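Local coordinates for mitochondrial dynamics protein MID49 (Mus musculus, PDB 4WOY) that recruits the dynamin-related protein Drp1 to the mitochondrial outer membrane, regulates its GTPase activity and is required for mitochondrial fission, at residues Q26-I31 against P56-L61; D30-L35 against V69-P74; L7-K12 against L232-G237. The protein carries 1 engineered substitution. All blocks are in the same frame, centred on the assembly; numbering follows the deposited sequence.

How the contacts relate
Contacts 1 and 2 lie next to each other along helix 18-42 and share Asp30 and Ile31, with their centres about 10 Å apart. They also touch through Val69 of contact 2: its CG1 lies 3.9 Å from Tyr58 CE1 and 4.1 Å from Ala28 CB, so the loop, the strand and the helix pack together within the nucleotidyltransferase-like part of the cytoplasmic region. Contact 3 stands apart, its centre about 20 Å from that of contact 1 and about 28 Å from that of contact 2. Along the sequence it encloses both, joining helix 2-14, which immediately precedes helix 18-42, to helix 228-241 far downstream.

Contact 1: Q26-I31 against P56-L61; sequences QLAGDI and PLYDGL
The backbones carrying Ala28 and Tyr58 stay well apart, the one a regular turn of helix 18-42, the other the start of the loop after strand 52-54; the nearest alpha carbons, Ala28 CA and Leu57 CA, are 10.1 Å from each other. A single long side chain bridges that gap. Tyr58 sets its CG beside the backbone N and anti to the carbonyl carbon (chi1 -71°), which sends the ring out toward the helix with the phenol oxygen leading. Tyr58 OH ends 3.6 Å from Ala28 CB, and the same oxygen comes within 3.8 Å of Gly29 N without forming a hydrogen bond to it. The meeting is therefore a van der Waals one, and a small one: about 86 Å² is buried between the two segments. Alanine suits the helical position because its single methyl is small enough for the phenol oxygen to come up to the helix surface, and Gly29 offers only backbone next to it. The arrangement belongs to the nucleotidyltransferase-like fold, in which a helix lies along one face of a mixed sheet; here the loop between strands 52-54 and 69-74 reaches over to that helix. Ala28 also rests on Phe174 and Leu176 of strand 173-182, so its methyl lies between sheet and loop. Leu57 points the same way as Tyr58, but Leu57 CD2 comes no nearer than 5.1 Å to Ala28 CB, and the side chain packs on Val69 and Lys25 instead. Further along the loop, Asp59 turns to Tyr210, its OD2 hydrogen-bonded to that hydroxyl.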
loop_
_atom_site.group_PDB
_atom_site.type_symbol
_atom_site.label_atom_id
_atom_site.label_comp_id
_atom_site.label_asym_id
_atom_site.label_seq_id
_atom_site.Cartn_x
_atom_site.Cartn_y
_atom_site.Cartn_z
ATOM N N GLN A 26 5.026 15.715 -9.321
ATOM C CA GLN A 26 4.758 16.304 -10.617
ATOM C C GLN A 26 4.645 15.226 -11.708
ATOM O O GLN A 26 3.666 15.192 -12.464
ATOM C CB GLN A 26 5.849 17.339 -10.966
ATOM C CG GLN A 26 5.643 18.055 -12.275
ATOM C CD GLN A 26 6.307 17.333 -13.420
ATOM O OE1 GLN A 26 7.476 16.962 -13.340
ATOM N NE2 GLN A 26 5.563 17.114 -14.491
ATOM N N LEU A 27 5.630 14.338 -11.778
ATOM C CA LEU A 27 5.626 13.278 -12.784
ATOM C C LEU A 27 4.433 12.333 -12.573
ATOM O O LEU A 27 3.670 12.077 -13.496
ATOM C CB LEU A 27 6.942 12.505 -12.741
ATOM C CG LEU A 27 8.202 13.305 -13.109
ATOM C CD1 LEU A 27 9.443 12.471 -12.855
ATOM C CD2 LEU A 27 8.166 13.784 -14.540
ATOM N N ALA A 28 4.255 11.860 -11.346
ATOM C CA ALA A 28 3.162 10.952 -11.020
ATOM C C ALA A 28 1.790 11.573 -11.308
ATOM O O ALA A 28 0.875 10.895 -11.769
ATOM C CB ALA A 28 3.247 10.523 -9.534
ATOM N N GLY A 29 1.650 12.861 -11.025
ATOM C CA GLY A 29 0.421 13.566 -11.302
ATOM C C GLY A 29 0.198 13.623 -12.790
ATOM O O GLY A 29 -0.919 13.406 -13.272
ATOM N N ASP A 30 1.269 13.902 -13.531
ATOM C CA ASP A 30 1.167 14.046 -14.987
ATOM C C ASP A 30 0.954 12.722 -15.708
ATOM O O ASP A 30 0.204 12.657 -16.678
ATOM C CB ASP A 30 2.401 14.738 -15.535
ATOM C CG ASP A 30 2.422 16.205 -15.204
ATOM O OD1 ASP A 30 1.349 16.837 -15.248
ATOM O OD2 ASP A 30 3.508 16.726 -14.897
ATOM N N ILE A 31 1.615 11.674 -15.233
ATOM C CA ILE A 31 1.399 10.339 -15.764
ATOM C C ILE A 31 -0.059 9.917 -15.566
ATOM O O ILE A 31 -0.654 9.297 -16.442
ATOM C CB ILE A 31 2.326 9.321 -15.089
ATOM C CG1 ILE A 31 3.785 9.681 -15.383
ATOM C CG2 ILE A 31 2.004 7.912 -15.560
ATOM C CD1 ILE A 31 4.796 8.817 -14.698
ATOM N N PRO A 56 2.511 7.164 0.577
ATOM C CA PRO A 56 3.387 7.860 1.523
ATOM C C PRO A 56 4.059 9.092 0.921
ATOM O O PRO A 56 4.406 10.024 1.665
ATOM C CB PRO A 56 4.424 6.796 1.885
ATOM C CG PRO A 56 3.679 5.498 1.726
ATOM C CD PRO A 56 2.815 5.721 0.506
ATOM N N LEU A 57 4.256 9.104 -0.393
ATOM C CA LEU A 57 4.825 10.292 -1.032
ATOM C C LEU A 57 3.919 11.510 -0.823
ATOM O O LEU A 57 4.392 12.608 -0.542
ATOM C CB LEU A 57 5.036 10.068 -2.527
ATOM C CG LEU A 57 5.244 11.377 -3.296
ATOM C CD1 LEU A 57 6.583 12.024 -2.917
ATOM C CD2 LEU A 57 5.139 11.160 -4.803
ATOM N N TYR A 58 2.611 11.286 -0.950
ATOM C CA TYR A 58 1.613 12.345 -0.804
ATOM C C TYR A 58 1.161 12.597 0.622
ATOM O O TYR A 58 0.788 13.711 0.952
ATOM C CB TYR A 58 0.370 12.035 -1.662
ATOM C CG TYR A 58 0.613 12.185 -3.145
ATOM C CD1 TYR A 58 1.194 11.160 -3.884
ATOM C CD2 TYR A 58 0.296 13.362 -3.798
ATOM C CE1 TYR A 58 1.441 11.297 -5.247
ATOM C CE2 TYR A 58 0.545 13.516 -5.163
ATOM C CZ TYR A 58 1.115 12.476 -5.878
ATOM O OH TYR A 58 1.357 12.623 -7.226
ATOM N N ASP A 59 1.173 11.572 1.463
ATOM C CA ASP A 59 0.562 11.704 2.777
ATOM C C ASP A 59 1.579 12.123 3.807
ATOM O O ASP A 59 2.242 11.295 4.426
ATOM C CB ASP A 59 -0.084 10.390 3.187
ATOM C CG ASP A 59 -1.242 10.032 2.305
ATOM O OD1 ASP A 59 -1.983 10.956 1.910
ATOM O OD2 ASP A 59 -1.391 8.833 1.988
ATOM N N GLY A 60 1.679 13.426 3.996
ATOM C CA GLY A 60 2.702 13.985 4.845
ATOM C C GLY A 60 4.044 13.889 4.150
ATOM O O GLY A 60 4.252 13.073 3.249
ATOM N N LEU A 61 4.969 14.722 4.591
ATOM C CA LEU A 61 6.329 14.688 4.094
ATOM C C LEU A 61 7.211 14.188 5.249
ATOM O O LEU A 61 6.728 14.088 6.381
ATOM C CB LEU A 61 6.731 16.069 3.544
ATOM C CG LEU A 61 6.808 16.112 2.007
ATOM C CD1 LEU A 61 5.523 15.605 1.376
ATOM C CD2 LEU A 61 7.132 17.521 1.521
#

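Contact 2: D30-L35 against V69-P74; sequences DIALEL and VRLLAP
Leu71 meets Ala32 and Leu35 where helix 18-42 lies on the mixed sheet of the nucleotidyltransferase-like fold, a buried helix-on-sheet junction. Strand 69-74 runs antiparallel to strand 52-54 and parallel to strand 173-182, to which Leu71 is tied by backbone hydrogen bonds with Ala177 and Leu179. The alternation of the strand decides which residues face the helix: Leu71 does, whereas Arg70 turns to the other side and forms a salt bridge with Asp208. Ala32 CA and Leu71 CA come within 7.2 Å, a close approach made possible by the small side chain on the helix. Leu71 holds CG roughly opposite its own backbone N (chi1 -162°), and its two methyls then divide the work. CD1 heads for the alanine, while CD2 reaches one helical turn further to the second leucine. Leu35 and Leu71 cross obliquely, branch against branch, and both bury their methyl ends. No hydrogen bond links the segments; the union is wholly apolar, as suits a helix laid over a sheet. Leu35 is packed further by Leu51 and Val141, and Ile31, one position before Ala32, leans on Leu176 and on Leu150 of helix 143-150. The leucine methyls Leu35 CD2 and Leu71 CD2 sit 3.8 Å apart, and Ala32 CB lies 3.6 Å from Leu71 CD1.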
loop_
_atom_site.group_PDB
_atom_site.type_symbol
_atom_site.label_atom_id
_atom_site.label_comp_id
_atom_site.label_asym_id
_atom_site.label_seq_id
_atom_site.Cartn_x
_atom_site.Cartn_y
_atom_site.Cartn_z
ATOM N N ASP A 30 1.269 13.902 -13.531
ATOM C CA ASP A 30 1.167 14.046 -14.987
ATOM C C ASP A 30 0.954 12.722 -15.708
ATOM O O ASP A 30 0.204 12.657 -16.678
ATOM C CB ASP A 30 2.401 14.738 -15.535
ATOM C CG ASP A 30 2.422 16.205 -15.204
ATOM O OD1 ASP A 30 1.349 16.837 -15.248
ATOM O OD2 ASP A 30 3.508 16.726 -14.897
ATOM N N ILE A 31 1.615 11.674 -15.233
ATOM C CA ILE A 31 1.399 10.339 -15.764
ATOM C C ILE A 31 -0.059 9.917 -15.566
ATOM O O ILE A 31 -0.654 9.297 -16.442
ATOM C CB ILE A 31 2.326 9.321 -15.089
ATOM C CG1 ILE A 31 3.785 9.681 -15.383
ATOM C CG2 ILE A 31 2.004 7.912 -15.560
ATOM C CD1 ILE A 31 4.796 8.817 -14.698
ATOM N N ALA A 32 -0.645 10.291 -14.435
ATOM C CA ALA A 32 -2.033 9.927 -14.161
ATOM C C ALA A 32 -3.000 10.530 -15.176
ATOM O O ALA A 32 -3.883 9.841 -15.682
ATOM C CB ALA A 32 -2.426 10.354 -12.752
ATOM N N LEU A 33 -2.804 11.803 -15.501
ATOM C CA LEU A 33 -3.690 12.486 -16.426
ATOM C C LEU A 33 -3.601 11.944 -17.841
ATOM O O LEU A 33 -4.613 11.895 -18.534
ATOM C CB LEU A 33 -3.390 13.982 -16.436
ATOM C CG LEU A 33 -3.635 14.706 -15.118
ATOM C CD1 LEU A 33 -3.374 16.179 -15.303
ATOM C CD2 LEU A 33 -5.054 14.466 -14.661
ATOM N N GLU A 34 -2.396 11.574 -18.274
ATOM C CA GLU A 34 -2.180 10.913 -19.572
ATOM C C GLU A 34 -2.803 9.515 -19.611
ATOM O O GLU A 34 -3.521 9.158 -20.538
ATOM C CB GLU A 34 -0.681 10.823 -19.890
ATOM C CG GLU A 34 -0.084 12.102 -20.431
ATOM C CD GLU A 34 -0.827 12.588 -21.657
ATOM O OE1 GLU A 34 -0.981 11.796 -22.603
ATOM O OE2 GLU A 34 -1.262 13.752 -21.685
ATOM N N LEU A 35 -2.540 8.736 -18.575
ATOM C CA LEU A 35 -3.120 7.417 -18.451
ATOM C C LEU A 35 -4.644 7.484 -18.360
ATOM O O LEU A 35 -5.349 6.630 -18.921
ATOM C CB LEU A 35 -2.564 6.725 -17.213
ATOM C CG LEU A 35 -2.960 5.265 -17.011
ATOM C CD1 LEU A 35 -2.745 4.471 -18.283
ATOM C CD2 LEU A 35 -2.151 4.675 -15.878
ATOM N N VAL A 69 4.199 4.511 -5.308
ATOM C CA VAL A 69 3.254 5.591 -5.400
ATOM C C VAL A 69 1.946 4.986 -5.924
ATOM O O VAL A 69 1.915 4.369 -7.005
ATOM C CB VAL A 69 3.773 6.701 -6.305
ATOM C CG1 VAL A 69 2.748 7.844 -6.422
ATOM C CG2 VAL A 69 5.136 7.173 -5.802
ATOM N N ARG A 70 0.883 5.117 -5.137
ATOM C CA ARG A 70 -0.397 4.534 -5.526
ATOM C C ARG A 70 -1.077 5.370 -6.608
ATOM O O ARG A 70 -1.147 6.601 -6.523
ATOM C CB ARG A 70 -1.307 4.365 -4.305
ATOM C CG ARG A 70 -0.526 4.205 -3.017
ATOM C CD ARG A 70 -1.169 3.272 -1.997
ATOM N NE ARG A 70 -2.586 3.520 -1.805
ATOM C CZ ARG A 70 -3.405 2.654 -1.219
ATOM N NH1 ARG A 70 -2.942 1.497 -0.754
ATOM N NH2 ARG A 70 -4.687 2.944 -1.099
ATOM N N LEU A 71 -1.517 4.689 -7.658
ATOM C CA LEU A 71 -2.344 5.297 -8.675
ATOM C C LEU A 71 -3.700 4.577 -8.617
ATOM O O LEU A 71 -3.854 3.437 -9.095
ATOM C CB LEU A 71 -1.678 5.188 -10.039
ATOM C CG LEU A 71 -2.209 6.136 -11.100
ATOM C CD1 LEU A 71 -2.154 7.546 -10.546
ATOM C CD2 LEU A 71 -1.394 6.033 -12.377
ATOM N N LEU A 72 -4.664 5.243 -7.983
ATOM C CA LEU A 72 -5.980 4.673 -7.733
ATOM C C LEU A 72 -6.884 4.917 -8.923
ATOM O O LEU A 72 -7.010 6.051 -9.367
ATOM C CB LEU A 72 -6.615 5.284 -6.491
ATOM C CG LEU A 72 -5.903 5.161 -5.154
ATOM C CD1 LEU A 72 -6.865 5.469 -4.014
ATOM C CD2 LEU A 72 -5.278 3.786 -5.003
ATOM N N ALA A 73 -7.473 3.843 -9.449
ATOM C CA ALA A 73 -8.486 3.912 -10.501
ATOM C C ALA A 73 -9.811 3.347 -9.951
ATOM O O ALA A 73 -10.013 2.130 -9.932
ATOM C CB ALA A 73 -8.029 3.154 -11.762
ATOM N N PRO A 74 -10.690 4.231 -9.449
ATOM C CA PRO A 74 -11.928 3.761 -8.803
ATOM C C PRO A 74 -12.992 3.295 -9.783
ATOM O O PRO A 74 -13.329 3.998 -10.723
ATOM C CB PRO A 74 -12.407 4.986 -8.016
ATOM C CG PRO A 74 -11.783 6.167 -8.714
ATOM C CD PRO A 74 -10.472 5.682 -9.270
#

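Contact 3: L7-K12 against L232-G237; sequences LAFERK and LLLLCG
Phe9 and Glu10 both swing CG away from the backbone nitrogen (chi1 close to 180°), and this brings the phenyl ring and the extended glutamate chain against Leu234. The leucine replies with an unusual chi1 of -92°; its CB leaves somewhat obliquely to the other helix, yet its end comes close. Leu234 CD2 is the chief contact point, 3.8 Å from Phe9 CD2 and 4.0 Å from Glu10 CB. It approaches the ring at its edge, in the ring plane, rather than over a face. Gly237, one turn on, also lies at that edge: Phe9 CZ is 4.1 Å from Gly237 C, and a residue without a side chain lets the ring draw up to the helix backbone. Glu10 crosses Leu234 at about a right angle, and its OE2, which also lies 4.1 Å from Leu234 CD1, forms a salt bridge with Arg230. A buried glutamate is well suited here, since it pairs hydrocarbon length with a charge that the arginine would offset. The two helical segments cross steeply, at 78°, with their axes 10.6 Å apart at closest approach, joining helix 2-14 at the start of this cytoplasmic fragment to the helical part that follows the nucleotidyltransferase-like sheet. Phe9 further meets the rings of His13 and Phe329, while Leu232 and Leu235 pack on helix 250-261, so helix 228-241 is sandwiched between helix 2-14 and helix 250-261.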
loop_
_atom_site.group_PDB
_atom_site.type_symbol
_atom_site.label_atom_id
_atom_site.label_comp_id
_atom_site.label_asym_id
_atom_site.label_seq_id
_atom_site.Cartn_x
_atom_site.Cartn_y
_atom_site.Cartn_z
ATOM N N LEU A 7 18.629 10.541 15.052
ATOM C CA LEU A 7 18.356 11.760 14.296
ATOM C C LEU A 7 19.252 11.820 13.078
ATOM O O LEU A 7 18.823 12.239 11.999
ATOM C CB LEU A 7 18.563 12.993 15.163
ATOM C CG LEU A 7 17.600 13.218 16.334
ATOM C CD1 LEU A 7 17.846 14.572 16.964
ATOM C CD2 LEU A 7 16.146 13.084 15.918
ATOM N N ALA A 8 20.497 11.385 13.264
ATOM C CA ALA A 8 21.475 11.352 12.181
ATOM C C ALA A 8 21.055 10.379 11.062
ATOM O O ALA A 8 21.086 10.716 9.875
ATOM C CB ALA A 8 22.859 10.981 12.738
ATOM N N PHE A 9 20.633 9.183 11.447
ATOM C CA PHE A 9 20.135 8.205 10.480
ATOM C C PHE A 9 18.911 8.736 9.732
ATOM O O PHE A 9 18.800 8.605 8.502
ATOM C CB PHE A 9 19.802 6.893 11.187
ATOM C CG PHE A 9 19.265 5.840 10.276
ATOM C CD1 PHE A 9 20.129 5.014 9.568
ATOM C CD2 PHE A 9 17.898 5.664 10.131
ATOM C CE1 PHE A 9 19.646 4.034 8.733
ATOM C CE2 PHE A 9 17.399 4.697 9.292
ATOM C CZ PHE A 9 18.281 3.874 8.585
ATOM N N GLU A 10 17.999 9.341 10.480
ATOM C CA GLU A 10 16.799 9.920 9.900
ATOM C C GLU A 10 17.217 10.986 8.864
ATOM O O GLU A 10 16.725 11.025 7.725
ATOM C CB GLU A 10 15.920 10.501 11.014
ATOM C CG GLU A 10 14.617 11.156 10.570
ATOM C CD GLU A 10 13.806 11.674 11.749
ATOM O OE1 GLU A 10 14.201 12.700 12.357
ATOM O OE2 GLU A 10 12.778 11.048 12.073
ATOM N N ARG A 11 18.166 11.823 9.272
ATOM C CA ARG A 11 18.654 12.909 8.443
ATOM C C ARG A 11 19.220 12.338 7.139
ATOM O O ARG A 11 18.906 12.813 6.051
ATOM C CB ARG A 11 19.742 13.686 9.199
ATOM C CG ARG A 11 20.333 14.865 8.459
ATOM C CD ARG A 11 21.494 15.593 9.217
ATOM N NE ARG A 11 22.820 15.138 8.789
ATOM C CZ ARG A 11 23.695 14.457 9.519
ATOM N NH1 ARG A 11 23.429 14.107 10.773
ATOM N NH2 ARG A 11 24.857 14.124 8.980
ATOM N N LYS A 12 20.041 11.301 7.267
ATOM C CA LYS A 12 20.781 10.730 6.138
ATOM C C LYS A 12 20.025 9.710 5.276
ATOM O O LYS A 12 20.313 9.604 4.089
ATOM C CB LYS A 12 22.097 10.096 6.623
ATOM C CG LYS A 12 23.108 11.097 7.173
ATOM C CD LYS A 12 24.362 10.444 7.749
ATOM C CE LYS A 12 24.264 10.207 9.242
ATOM N NZ LYS A 12 25.608 10.069 9.854
ATOM N N LEU A 232 7.145 5.509 12.008
ATOM C CA LEU A 232 6.857 4.495 11.003
ATOM C C LEU A 232 7.878 4.613 9.848
ATOM O O LEU A 232 8.379 3.598 9.348
ATOM C CB LEU A 232 5.403 4.603 10.500
ATOM C CG LEU A 232 5.016 3.791 9.264
ATOM C CD1 LEU A 232 5.226 2.283 9.473
ATOM C CD2 LEU A 232 3.576 4.103 8.912
ATOM N N LEU A 233 8.207 5.846 9.462
ATOM C CA LEU A 233 9.169 6.074 8.372
ATOM C C LEU A 233 10.576 5.597 8.737
ATOM O O LEU A 233 11.270 5.023 7.905
ATOM C CB LEU A 233 9.196 7.547 7.983
ATOM C CG LEU A 233 8.013 7.875 7.082
ATOM C CD1 LEU A 233 7.815 9.391 6.943
ATOM C CD2 LEU A 233 8.190 7.218 5.727
ATOM N N LEU A 234 10.966 5.814 9.990
ATOM C CA LEU A 234 12.218 5.275 10.524
ATOM C C LEU A 234 12.288 3.755 10.431
ATOM O O LEU A 234 13.275 3.185 9.941
ATOM C CB LEU A 234 12.391 5.663 11.986
ATOM C CG LEU A 234 13.150 6.950 12.192
ATOM C CD1 LEU A 234 13.053 7.312 13.643
ATOM C CD2 LEU A 234 14.593 6.751 11.739
ATOM N N LEU A 235 11.248 3.105 10.936
ATOM C CA LEU A 235 11.242 1.658 10.980
ATOM C C LEU A 235 11.367 1.116 9.587
ATOM O O LEU A 235 12.075 0.138 9.358
ATOM C CB LEU A 235 9.973 1.115 11.645
ATOM C CG LEU A 235 9.860 1.410 13.126
ATOM C CD1 LEU A 235 8.425 1.184 13.611
ATOM C CD2 LEU A 235 10.855 0.567 13.884
ATOM N N CYS A 236 10.687 1.768 8.650
ATOM C CA CYS A 236 10.722 1.333 7.265
ATOM C C CYS A 236 12.132 1.436 6.706
ATOM O O CYS A 236 12.620 0.501 6.058
ATOM C CB CYS A 236 9.772 2.170 6.403
ATOM S SG CYS A 236 8.047 1.688 6.457
ATOM N N GLY A 237 12.784 2.574 6.954
ATOM C CA GLY A 237 14.108 2.826 6.405
ATOM C C GLY A 237 15.153 1.839 6.896
ATOM O O GLY A 237 16.027 1.409 6.157
#